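Local coordinates for alpha-fucosidase GH29 (Fusarium graminearum, PDB 4PSR), which is a TIM-barrel glycoside hydrolase of family GH29 that releases L-fucose, probably from the core alpha-1,6 linkage of glycoprotein glycans, at residues Glu213-Val218 / Phe257-Glu262; Asp221-Asp226 / Leu250-Tyr255; Val267-Lys272 / His276-Thr281. All coordinates share one frame; numbering follows the deposited sequence.

Contact 1 of 3, residues Glu213-Val218 / Phe257-Glu262; sequences EMLDHV and FNRGEE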
loop_
_atom_site.group_PDB
_atom_site.type_symbol
_atom_site.label_atom_id
_atom_site.label_comp_id
_atom_site.label_asym_id
_atom_site.label_seq_id
_atom_site.Cartn_x
_atom_site.Cartn_y
_atom_site.Cartn_z
ATOM N N GLU A 213 -19.306 -4.148 13.839
ATOM C CA GLU A 213 -20.380 -3.173 13.634
ATOM C C GLU A 213 -20.091 -2.391 12.358
ATOM O O GLU A 213 -20.968 -2.207 11.500
ATOM C CB GLU A 213 -20.476 -2.235 14.829
ATOM C CG GLU A 213 -21.681 -1.291 14.817
ATOM C CD GLU A 213 -21.643 -0.400 16.025
ATOM O OE1 GLU A 213 -20.667 0.377 16.120
ATOM O OE2 GLU A 213 -22.493 -0.542 16.952
ATOM N N MET A 214 -18.849 -1.926 12.198
ATOM C CA MET A 214 -18.487 -1.149 11.022
ATOM C C MET A 214 -18.658 -1.990 9.766
ATOM O O MET A 214 -19.193 -1.522 8.752
ATOM C CB MET A 214 -17.032 -0.623 11.139
ATOM C CG MET A 214 -16.484 0.068 9.860
ATOM S SD MET A 214 -15.915 -1.084 8.592
ATOM C CE MET A 214 -14.472 -1.773 9.412
ATOM N N LEU A 215 -18.232 -3.243 9.791
ATOM C CA LEU A 215 -18.184 -3.982 8.530
ATOM C C LEU A 215 -19.579 -4.466 8.105
ATOM O O LEU A 215 -19.859 -4.550 6.904
ATOM C CB LEU A 215 -17.134 -5.094 8.573
ATOM C CG LEU A 215 -17.389 -6.380 9.373
ATOM C CD1 LEU A 215 -18.213 -7.384 8.554
ATOM C CD2 LEU A 215 -16.082 -7.018 9.843
ATOM N N ASP A 216 -20.450 -4.737 9.073
ATOM C CA ASP A 216 -21.840 -5.027 8.750
ATOM C C ASP A 216 -22.564 -3.770 8.250
ATOM O O ASP A 216 -23.496 -3.863 7.445
ATOM C CB ASP A 216 -22.581 -5.617 9.962
ATOM C CG ASP A 216 -22.220 -7.079 10.261
ATOM O OD1 ASP A 216 -21.807 -7.835 9.349
ATOM O OD2 ASP A 216 -22.413 -7.469 11.425
ATOM N N HIS A 217 -22.111 -2.599 8.689
ATOM C CA HIS A 217 -22.746 -1.313 8.344
ATOM C C HIS A 217 -22.438 -0.863 6.922
ATOM O O HIS A 217 -23.309 -0.332 6.240
ATOM C CB HIS A 217 -22.243 -0.258 9.346
ATOM C CG HIS A 217 -22.957 1.060 9.313
ATOM N ND1 HIS A 217 -24.321 1.184 9.480
ATOM C CD2 HIS A 217 -22.466 2.322 9.278
ATOM C CE1 HIS A 217 -24.641 2.468 9.494
ATOM N NE2 HIS A 217 -23.534 3.180 9.368
ATOM N N VAL A 218 -21.214 -1.076 6.454
ATOM C CA VAL A 218 -20.803 -0.573 5.140
ATOM C C VAL A 218 -20.241 -1.619 4.178
ATOM O O VAL A 218 -19.952 -1.302 3.024
ATOM C CB VAL A 218 -19.842 0.660 5.223
ATOM C CG1 VAL A 218 -20.489 1.764 5.999
ATOM C CG2 VAL A 218 -18.457 0.287 5.802
ATOM N N PHE A 257 -14.240 -12.831 6.914
ATOM C CA PHE A 257 -14.134 -13.743 5.781
ATOM C C PHE A 257 -15.464 -14.486 5.552
ATOM O O PHE A 257 -15.857 -14.740 4.412
ATOM C CB PHE A 257 -12.962 -14.729 5.972
ATOM C CG PHE A 257 -11.608 -14.080 6.060
ATOM C CD1 PHE A 257 -11.387 -12.780 5.619
ATOM C CD2 PHE A 257 -10.534 -14.789 6.580
ATOM C CE1 PHE A 257 -10.127 -12.214 5.718
ATOM C CE2 PHE A 257 -9.275 -14.216 6.704
ATOM C CZ PHE A 257 -9.060 -12.933 6.236
ATOM N N ASN A 258 -16.200 -14.778 6.622
ATOM C CA ASN A 258 -17.533 -15.371 6.458
ATOM C C ASN A 258 -18.525 -14.388 5.843
ATOM O O ASN A 258 -19.328 -14.766 4.999
ATOM C CB ASN A 258 -18.078 -15.889 7.789
ATOM C CG ASN A 258 -17.450 -17.196 8.197
ATOM O OD1 ASN A 258 -17.078 -18.001 7.345
ATOM N ND2 ASN A 258 -17.347 -17.430 9.500
ATOM N N ARG A 259 -18.481 -13.133 6.272
ATOM C CA ARG A 259 -19.365 -12.143 5.674
ATOM C C ARG A 259 -19.049 -11.979 4.190
ATOM O O ARG A 259 -19.954 -11.838 3.382
ATOM C CB ARG A 259 -19.275 -10.797 6.388
ATOM C CG ARG A 259 -19.923 -10.758 7.762
ATOM C CD ARG A 259 -21.359 -11.220 7.742
ATOM N NE ARG A 259 -22.097 -10.707 8.896
ATOM C CZ ARG A 259 -23.212 -11.245 9.384
ATOM N NH1 ARG A 259 -23.742 -12.328 8.825
ATOM N NH2 ARG A 259 -23.798 -10.694 10.442
ATOM N N GLY A 260 -17.768 -12.009 3.809
ATOM C CA GLY A 260 -17.414 -11.899 2.405
ATOM C C GLY A 260 -18.083 -12.969 1.575
ATOM O O GLY A 260 -18.620 -12.699 0.496
ATOM N N GLU A 261 -18.036 -14.198 2.076
ATOM C CA GLU A 261 -18.696 -15.317 1.415
ATOM C C GLU A 261 -20.193 -15.057 1.307
ATOM O O GLU A 261 -20.790 -15.284 0.266
ATOM C CB GLU A 261 -18.446 -16.598 2.200
ATOM C CG GLU A 261 -17.002 -17.069 2.185
ATOM C CD GLU A 261 -16.742 -18.176 1.182
ATOM O OE1 GLU A 261 -17.628 -18.455 0.346
ATOM O OE2 GLU A 261 -15.645 -18.775 1.241
ATOM N N GLU A 262 -20.802 -14.575 2.383
ATOM C CA GLU A 262 -22.235 -14.302 2.402
ATOM C C GLU A 262 -22.619 -13.232 1.382
ATOM O O GLU A 262 -23.646 -13.317 0.713
ATOM C CB GLU A 262 -22.645 -13.861 3.798
ATOM C CG GLU A 262 -24.099 -13.526 3.957
ATOM C CD GLU A 262 -24.437 -13.050 5.356
ATOM O OE1 GLU A 262 -23.590 -13.200 6.274
ATOM O OE2 GLU A 262 -25.553 -12.520 5.535
#
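The carboxylate of D216 and the guanidinium of R259 meet at their edges, with their planes 60° apart. D216 OD1 sits beside NE of R259 at 2.9 Å, tilted out of the guanidinium plane. D216 OD2 lies in that plane but is farther off, 3.6 Å from R259 NH2. The salt bridge therefore rests on the NE-OD1 pair. The N-H of NE meets OD1 on the syn side, somewhat out of the carboxylate plane, and the bond is bent, at 143°. On another edge, R259 NH1 reaches forward one turn along its own helix to E262 OE1 at 2.7 Å, on the syn lone pair. R259 thus lies between two acids, whose OD1 (D216) and OE1 (E262) stay 6.4 Å apart. This link probably offsets the repulsion between the two carboxylates. The other oxygen of D216, OD2, accepts a hydrogen bond from Y255 OH. Y255 lies one turn before R259 on the same helix, so D216 is tied twice to that helix.

Helices 200-218 and 246-263 are neighbours in the outer layer of the TIM barrel. They flank strand 222-225 in sequence, one before it and one after. Beside the charged pair the contact becomes apolar. L215 points toward helix 246-263, and its CD1 touches R259 CG at 3.9 Å. The two side chains cross at about a right angle. R259 bends at chi2 (-54°), which turns its outer chain toward D216 while its CG still rests on the leucine. L215 also packs on F252, Y255, Y256 and W263 of helix 246-263.

Contact 2 of 3, residues Asp221-Asp226 / Leu250-Tyr255; sequences DIIWND and LEFLAY. With FUL (beta-L-fucopyranose), chain M.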
loop_
_atom_site.group_PDB
_atom_site.type_symbol
_atom_site.label_atom_id
_atom_site.label_comp_id
_atom_site.label_asym_id
_atom_site.label_seq_id
_atom_site.Cartn_x
_atom_site.Cartn_y
_atom_site.Cartn_z
ATOM N N ASP A 221 -14.857 -3.693 1.019
ATOM C CA ASP A 221 -14.076 -4.604 0.207
ATOM C C ASP A 221 -12.683 -4.848 0.784
ATOM O O ASP A 221 -12.116 -5.917 0.562
ATOM C CB ASP A 221 -13.996 -4.048 -1.201
ATOM C CG ASP A 221 -15.364 -3.902 -1.814
ATOM O OD1 ASP A 221 -16.026 -4.953 -2.015
ATOM O OD2 ASP A 221 -15.811 -2.759 -2.054
ATOM N N ILE A 222 -12.159 -3.850 1.476
ATOM C CA ILE A 222 -10.870 -3.944 2.146
ATOM C C ILE A 222 -10.997 -3.356 3.528
ATOM O O ILE A 222 -11.542 -2.256 3.693
ATOM C CB ILE A 222 -9.754 -3.137 1.417
ATOM C CG1 ILE A 222 -9.571 -3.576 -0.054
ATOM C CG2 ILE A 222 -8.418 -3.250 2.191
ATOM C CD1 ILE A 222 -8.917 -2.495 -0.941
ATOM N N ILE A 223 -10.557 -4.092 4.548
ATOM C CA ILE A 223 -10.383 -3.516 5.890
ATOM C C ILE A 223 -8.885 -3.408 6.169
ATOM O O ILE A 223 -8.177 -4.442 6.276
ATOM C CB ILE A 223 -11.089 -4.326 7.000
ATOM C CG1 ILE A 223 -12.599 -4.345 6.732
ATOM C CG2 ILE A 223 -10.787 -3.720 8.371
ATOM C CD1 ILE A 223 -13.390 -5.182 7.752
ATOM N N TRP A 224 -8.407 -2.177 6.275
ATOM C CA TRP A 224 -7.004 -1.865 6.519
ATOM C C TRP A 224 -6.841 -1.711 8.021
ATOM O O TRP A 224 -7.646 -1.035 8.670
ATOM C CB TRP A 224 -6.713 -0.573 5.765
ATOM C CG TRP A 224 -5.348 0.049 5.806
ATOM C CD1 TRP A 224 -4.481 0.146 4.746
ATOM C CD2 TRP A 224 -4.731 0.767 6.879
ATOM N NE1 TRP A 224 -3.378 0.874 5.094
ATOM C CE2 TRP A 224 -3.490 1.262 6.398
ATOM C CE3 TRP A 224 -5.090 1.029 8.211
ATOM C CZ2 TRP A 224 -2.602 1.989 7.199
ATOM C CZ3 TRP A 224 -4.195 1.755 9.016
ATOM C CH2 TRP A 224 -2.968 2.222 8.498
ATOM N N ASN A 225 -5.807 -2.362 8.581
ATOM C CA ASN A 225 -5.511 -2.318 10.019
ATOM C C ASN A 225 -4.163 -1.719 10.306
ATOM O O ASN A 225 -3.187 -2.023 9.604
ATOM C CB ASN A 225 -5.525 -3.713 10.655
ATOM C CG ASN A 225 -6.883 -4.328 10.661
ATOM O OD1 ASN A 225 -7.635 -4.174 11.655
ATOM N ND2 ASN A 225 -7.217 -5.069 9.603
ATOM N N ASP A 226 -4.066 -0.935 11.371
ATOM C CA ASP A 226 -2.794 -0.424 11.844
ATOM C C ASP A 226 -2.171 -1.380 12.875
ATOM O O ASP A 226 -2.742 -2.401 13.191
ATOM C CB ASP A 226 -2.968 0.992 12.429
ATOM C CG ASP A 226 -1.756 1.872 12.228
ATOM O OD1 ASP A 226 -0.661 1.315 11.913
ATOM O OD2 ASP A 226 -1.870 3.090 12.385
ATOM N N LEU A 250 -8.616 -13.584 15.808
ATOM C CA LEU A 250 -9.107 -14.710 15.048
ATOM C C LEU A 250 -10.617 -14.612 14.813
ATOM O O LEU A 250 -11.101 -15.001 13.748
ATOM C CB LEU A 250 -8.773 -16.033 15.757
ATOM C CG LEU A 250 -7.308 -16.427 15.641
ATOM C CD1 LEU A 250 -7.024 -17.579 16.600
ATOM C CD2 LEU A 250 -7.018 -16.850 14.211
ATOM N N GLU A 251 -11.352 -14.090 15.800
ATOM C CA GLU A 251 -12.796 -13.934 15.642
ATOM C C GLU A 251 -13.107 -12.865 14.567
ATOM O O GLU A 251 -14.039 -13.021 13.788
ATOM C CB GLU A 251 -13.426 -13.585 16.994
ATOM C CG GLU A 251 -13.511 -14.814 17.920
ATOM C CD GLU A 251 -13.827 -14.496 19.363
ATOM O OE1 GLU A 251 -13.981 -13.322 19.718
ATOM O OE2 GLU A 251 -13.913 -15.459 20.161
ATOM N N PHE A 252 -12.315 -11.787 14.550
ATOM C CA PHE A 252 -12.429 -10.795 13.473
ATOM C C PHE A 252 -12.205 -11.413 12.088
ATOM O O PHE A 252 -13.032 -11.219 11.167
ATOM C CB PHE A 252 -11.446 -9.634 13.655
ATOM C CG PHE A 252 -11.296 -8.821 12.399
ATOM C CD1 PHE A 252 -12.332 -8.011 11.932
ATOM C CD2 PHE A 252 -10.138 -8.925 11.637
ATOM C CE1 PHE A 252 -12.201 -7.300 10.735
ATOM C CE2 PHE A 252 -9.992 -8.216 10.446
ATOM C CZ PHE A 252 -11.024 -7.409 9.993
ATOM N N LEU A 253 -11.100 -12.148 11.912
ATOM C CA LEU A 253 -10.781 -12.734 10.620
ATOM C C LEU A 253 -11.905 -13.663 10.161
ATOM O O LEU A 253 -12.375 -13.586 9.019
ATOM C CB LEU A 253 -9.419 -13.466 10.693
ATOM C CG LEU A 253 -8.206 -12.571 10.930
ATOM C CD1 LEU A 253 -6.957 -13.404 11.222
ATOM C CD2 LEU A 253 -7.965 -11.662 9.699
ATOM N N ALA A 254 -12.325 -14.573 11.042
ATOM C CA ALA A 254 -13.406 -15.483 10.665
ATOM C C ALA A 254 -14.713 -14.744 10.340
ATOM O O ALA A 254 -15.378 -15.061 9.356
ATOM C CB ALA A 254 -13.643 -16.551 11.754
ATOM N N TYR A 255 -15.055 -13.737 11.154
ATOM C CA TYR A 255 -16.291 -12.990 10.923
ATOM C C TYR A 255 -16.293 -12.272 9.578
ATOM O O TYR A 255 -17.222 -12.402 8.789
ATOM C CB TYR A 255 -16.558 -12.020 12.061
ATOM C CG TYR A 255 -17.943 -11.425 12.067
ATOM C CD1 TYR A 255 -18.951 -11.985 12.836
ATOM C CD2 TYR A 255 -18.253 -10.299 11.318
ATOM C CE1 TYR A 255 -20.218 -11.452 12.865
ATOM C CE2 TYR A 255 -19.520 -9.745 11.353
ATOM C CZ TYR A 255 -20.501 -10.346 12.135
ATOM O OH TYR A 255 -21.777 -9.821 12.193
HETATM C C1 FUL M . 0.806 4.765 11.445
HETATM C C2 FUL M . -0.071 5.644 12.314
HETATM O O2 FUL M . 0.431 5.760 13.655
HETATM C C3 FUL M . -0.103 6.991 11.641
HETATM O O3 FUL M . -0.843 7.885 12.443
HETATM C C4 FUL M . -0.736 6.804 10.286
HETATM O O4 FUL M . -2.089 6.389 10.449
HETATM C C5 FUL M . 0.061 5.772 9.497
HETATM C C6 FUL M . -0.550 5.461 8.147
HETATM O O5 FUL M . 0.197 4.538 10.196
HETATM O O1 FUL M . 0.942 3.516 12.072
#
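Two groups grip D226 OD1. FUL O1, the anomeric hydroxyl of the bound fucose, donates a hydrogen bond to it at 2.7 Å, and K272 NZ of the next strand forms a salt bridge with it. D226 OD2 is hydrogen-bonded to H171 ND1. D226 follows strand 222-225, the fourth strand of the TIM barrel, at the C-terminal end where such barrels carry their active sites.

Farther back on the strand, I223 and N225 face outward to helix 246-263. That helix leads on to the fifth strand, 268-272. F252 is the residue of 250-255 that reaches the strand segment. Its CG is anti to the backbone N (chi1 165°), and the ring reaches in as I223 comes from the opposite direction. I223 CD1 meets the ring at its edge, in the plane, 3.8 Å from F252 CE1. I223 CG2 lies 4.0 Å from F252 CZ. H211 of helix 200-218 stacks on the same ring.

W224 points to the barrel interior, where its ring approaches the fucose methyl C6 obliquely. The amide of N225 is buried but bonded: ND2 gives a hydrogen bond to T270 O, and the same nitrogen lies 4.3 Å from F252 CE2.

Contact 3 of 3, residues Val267-Lys272 / His276-Thr281; sequences VVTTYK and HGFRNT. With NA (sodium ion), chain J; NAG (2-acetamido-2-deoxy-beta-D-glucopyranose), chain C; FUL (beta-L-fucopyranose), chain M; TRS (2-amino-2-hydroxymethyl-propane-1,3-diol), chain H.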
loop_
_atom_site.group_PDB
_atom_site.type_symbol
_atom_site.label_atom_id
_atom_site.label_comp_id
_atom_site.label_asym_id
_atom_site.label_seq_id
_atom_site.Cartn_x
_atom_site.Cartn_y
_atom_site.Cartn_z
ATOM N N VAL A 267 -13.050 -10.377 -0.308
ATOM C CA VAL A 267 -12.646 -9.287 0.573
ATOM C C VAL A 267 -11.187 -9.410 0.931
ATOM O O VAL A 267 -10.568 -10.477 0.806
ATOM C CB VAL A 267 -13.521 -9.182 1.852
ATOM C CG1 VAL A 267 -14.972 -8.993 1.446
ATOM C CG2 VAL A 267 -13.339 -10.406 2.798
ATOM N N VAL A 268 -10.623 -8.296 1.375
ATOM C CA VAL A 268 -9.206 -8.206 1.721
ATOM C C VAL A 268 -9.044 -7.565 3.075
ATOM O O VAL A 268 -9.741 -6.603 3.406
ATOM C CB VAL A 268 -8.462 -7.331 0.698
ATOM C CG1 VAL A 268 -6.994 -7.121 1.056
ATOM C CG2 VAL A 268 -8.589 -7.936 -0.688
ATOM N N THR A 269 -8.117 -8.073 3.900
ATOM C CA THR A 269 -7.691 -7.305 5.055
ATOM C C THR A 269 -6.172 -7.132 5.053
ATOM O O THR A 269 -5.431 -8.030 4.624
ATOM C CB THR A 269 -8.210 -7.916 6.388
ATOM O OG1 THR A 269 -8.067 -6.977 7.455
ATOM C CG2 THR A 269 -7.493 -9.220 6.740
ATOM N N THR A 270 -5.727 -5.937 5.417
ATOM C CA THR A 270 -4.306 -5.599 5.443
ATOM C C THR A 270 -3.848 -5.357 6.890
ATOM O O THR A 270 -4.665 -5.072 7.789
ATOM C CB THR A 270 -3.949 -4.339 4.577
ATOM O OG1 THR A 270 -4.426 -3.158 5.231
ATOM C CG2 THR A 270 -4.531 -4.404 3.171
ATOM N N TYR A 271 -2.558 -5.502 7.122
ATOM C CA TYR A 271 -1.998 -5.254 8.450
ATOM C C TYR A 271 -0.554 -4.802 8.233
ATOM O O TYR A 271 0.020 -5.079 7.166
ATOM C CB TYR A 271 -2.111 -6.480 9.384
ATOM C CG TYR A 271 -1.185 -7.589 8.979
ATOM C CD1 TYR A 271 -1.295 -8.225 7.745
ATOM C CD2 TYR A 271 -0.157 -7.977 9.839
ATOM C CE1 TYR A 271 -0.411 -9.189 7.365
ATOM C CE2 TYR A 271 0.740 -8.949 9.468
ATOM C CZ TYR A 271 0.614 -9.557 8.239
ATOM O OH TYR A 271 1.544 -10.513 7.861
ATOM N N LYS A 272 0.026 -4.105 9.206
ATOM C CA LYS A 272 1.385 -3.566 9.012
ATOM C C LYS A 272 2.409 -4.703 8.907
ATOM O O LYS A 272 2.361 -5.658 9.662
ATOM C CB LYS A 272 1.760 -2.556 10.090
ATOM C CG LYS A 272 0.915 -1.303 10.055
ATOM C CD LYS A 272 1.143 -0.498 8.756
ATOM C CE LYS A 272 0.388 0.819 8.730
ATOM N NZ LYS A 272 0.986 1.789 9.674
ATOM N N HIS A 276 2.949 -8.867 13.869
ATOM C CA HIS A 276 2.778 -10.309 13.835
ATOM C C HIS A 276 1.316 -10.707 14.059
ATOM O O HIS A 276 0.988 -11.879 14.184
ATOM C CB HIS A 276 3.674 -10.964 14.903
ATOM C CG HIS A 276 5.133 -10.697 14.705
ATOM N ND1 HIS A 276 5.866 -11.283 13.698
ATOM C CD2 HIS A 276 5.986 -9.891 15.375
ATOM C CE1 HIS A 276 7.116 -10.859 13.763
ATOM N NE2 HIS A 276 7.214 -10.007 14.767
ATOM N N GLY A 277 0.431 -9.725 14.126
ATOM C CA GLY A 277 -0.927 -9.999 14.554
ATOM C C GLY A 277 -1.791 -10.822 13.626
ATOM O O GLY A 277 -2.701 -11.518 14.079
ATOM N N PHE A 278 -1.556 -10.699 12.314
ATOM C CA PHE A 278 -2.202 -11.546 11.328
ATOM C C PHE A 278 -1.107 -12.342 10.594
ATOM O O PHE A 278 0.094 -12.101 10.824
ATOM C CB PHE A 278 -2.997 -10.722 10.274
ATOM C CG PHE A 278 -4.209 -9.959 10.795
ATOM C CD1 PHE A 278 -4.799 -10.230 12.020
ATOM C CD2 PHE A 278 -4.770 -8.957 9.998
ATOM C CE1 PHE A 278 -5.922 -9.516 12.436
ATOM C CE2 PHE A 278 -5.880 -8.254 10.393
ATOM C CZ PHE A 278 -6.464 -8.531 11.624
ATOM N N ARG A 279 -1.529 -13.231 9.704
ATOM C CA ARG A 279 -0.617 -14.052 8.907
ATOM C C ARG A 279 -0.688 -13.614 7.436
ATOM O O ARG A 279 -1.722 -13.126 6.964
ATOM C CB ARG A 279 -0.985 -15.542 9.040
ATOM C CG ARG A 279 -1.083 -16.064 10.481
ATOM C CD ARG A 279 0.270 -16.436 11.049
ATOM N NE ARG A 279 0.198 -16.859 12.450
ATOM C CZ ARG A 279 0.047 -18.114 12.863
ATOM N NH1 ARG A 279 0.014 -18.376 14.159
ATOM N NH2 ARG A 279 -0.074 -19.112 12.000
ATOM N N ASN A 280 0.410 -13.800 6.706
ATOM C CA ASN A 280 0.485 -13.451 5.291
ATOM C C ASN A 280 -0.097 -14.546 4.412
ATOM O O ASN A 280 -0.090 -14.412 3.183
ATOM C CB ASN A 280 1.930 -13.099 4.926
ATOM C CG ASN A 280 2.890 -14.230 5.161
ATOM O OD1 ASN A 280 2.577 -15.368 4.943
ATOM N ND2 ASN A 280 4.085 -13.891 5.601
ATOM N N THR A 281 -0.637 -15.607 5.017
ATOM C CA THR A 281 -1.465 -16.571 4.306
ATOM C C THR A 281 -2.837 -16.017 3.916
ATOM O O THR A 281 -3.376 -16.386 2.866
ATOM C CB THR A 281 -1.717 -17.766 5.212
ATOM O OG1 THR A 281 -2.155 -17.247 6.458
ATOM C CG2 THR A 281 -0.445 -18.550 5.416
HETATM NA NA NA J . -4.601 -18.070 1.903
HETATM C C1 NAG C . 5.170 -14.875 5.880
HETATM C C2 NAG C . 6.554 -14.376 5.557
HETATM C C3 NAG C . 7.566 -15.479 5.851
HETATM C C4 NAG C . 7.403 -15.986 7.283
HETATM C C5 NAG C . 5.943 -16.338 7.561
HETATM C C6 NAG C . 5.676 -16.716 9.001
HETATM C C7 NAG C . 7.115 -12.722 3.832
HETATM C C8 NAG C . 7.113 -12.414 2.373
HETATM N N2 NAG C . 6.648 -13.927 4.175
HETATM O O3 NAG C . 8.873 -14.958 5.657
HETATM O O4 NAG C . 8.151 -17.185 7.484
HETATM O O5 NAG C . 5.102 -15.214 7.258
HETATM O O6 NAG C . 5.886 -15.605 9.857
HETATM O O7 NAG C . 7.513 -11.913 4.663
HETATM C C1 FUL M . 0.806 4.765 11.445
HETATM C C2 FUL M . -0.071 5.644 12.314
HETATM O O2 FUL M . 0.431 5.760 13.655
HETATM C C3 FUL M . -0.103 6.991 11.641
HETATM O O3 FUL M . -0.843 7.885 12.443
HETATM C C4 FUL M . -0.736 6.804 10.286
HETATM O O4 FUL M . -2.089 6.389 10.449
HETATM C C5 FUL M . 0.061 5.772 9.497
HETATM C C6 FUL M . -0.550 5.461 8.147
HETATM O O5 FUL M . 0.197 4.538 10.196
HETATM O O1 FUL M . 0.942 3.516 12.072
HETATM C C TRS H . 5.192 -10.722 8.913
HETATM C C1 TRS H . 4.734 -12.102 9.366
HETATM C C2 TRS H . 5.655 -10.760 7.460
HETATM C C3 TRS H . 6.297 -10.233 9.861
HETATM N N TRS H . 4.035 -9.819 9.049
HETATM O O1 TRS H . 4.085 -11.930 10.610
HETATM O O2 TRS H . 4.627 -11.239 6.591
HETATM O O3 TRS H . 7.493 -10.963 9.688
HETATM O O HOH W 1 -3.734 -16.605 0.085
HETATM O O HOH W 2 -5.744 -19.466 0.339
HETATM O O HOH W 3 -2.669 -19.575 1.873
#
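Y271 CB touches the F278 ring at CD2, 3.7 Å away. From there Y271 CG sits between the backbone N and the carbonyl carbon (chi1 71°), and the ring runs out alongside F278, past it in the opposite direction. F278 CB stands over the middle of the Y271 ring, a CH-pi contact 3.8 Å from the centroid and 10° off the normal. The two rings are oblique, with planes 50° apart. Y271 CE2 comes 3.5 Å from F278 O. At the tip, Y271 OH accepts a hydrogen bond from TRS N at 2.8 Å and has a weak one with D285. TRS is probably from the crystallisation liquor.

The segment 267-272 holds the fifth strand of the TIM barrel. The chain runs on to the sixth, 284-287, through a loop with no helix. The loop turns back along the outer side of the strand, and F278 packs there. Its CE2 lies 3.9 Å from T269 OG1, which is hydrogen-bonded to I223 O. L253 of helix 246-263 also covers F278.

K272 turns to the other side, and its NZ donates to the fucose ring oxygen, FUL O5, at 2.9 Å. The loop also carries a glycan: N280 ND2 is covalently linked to NAG C1 (1.5 Å), an N-glycosylation. T281 O binds the sodium ion at 2.3 Å, together with D15 O, H17 O and three waters.

Contacts 1 and 2 both use helix 246-263. Contact 1 joins it to the neighbouring helix near the protein surface, and its main bond is between charges. Contact 2 lies deeper, joins the same helix to the barrel wall, and is mostly apolar. L215 connects the two, since it also packs on I223. Contact 3 is buried as well, on the adjoining strand, and relies on aromatic rings. The strands of contacts 2 and 3 are barrel neighbours, and both contacts reach the fucose at the C-terminal ends of these strands. Of the three, contact 3 alone also bears a glycan and a metal ligand, on its loop.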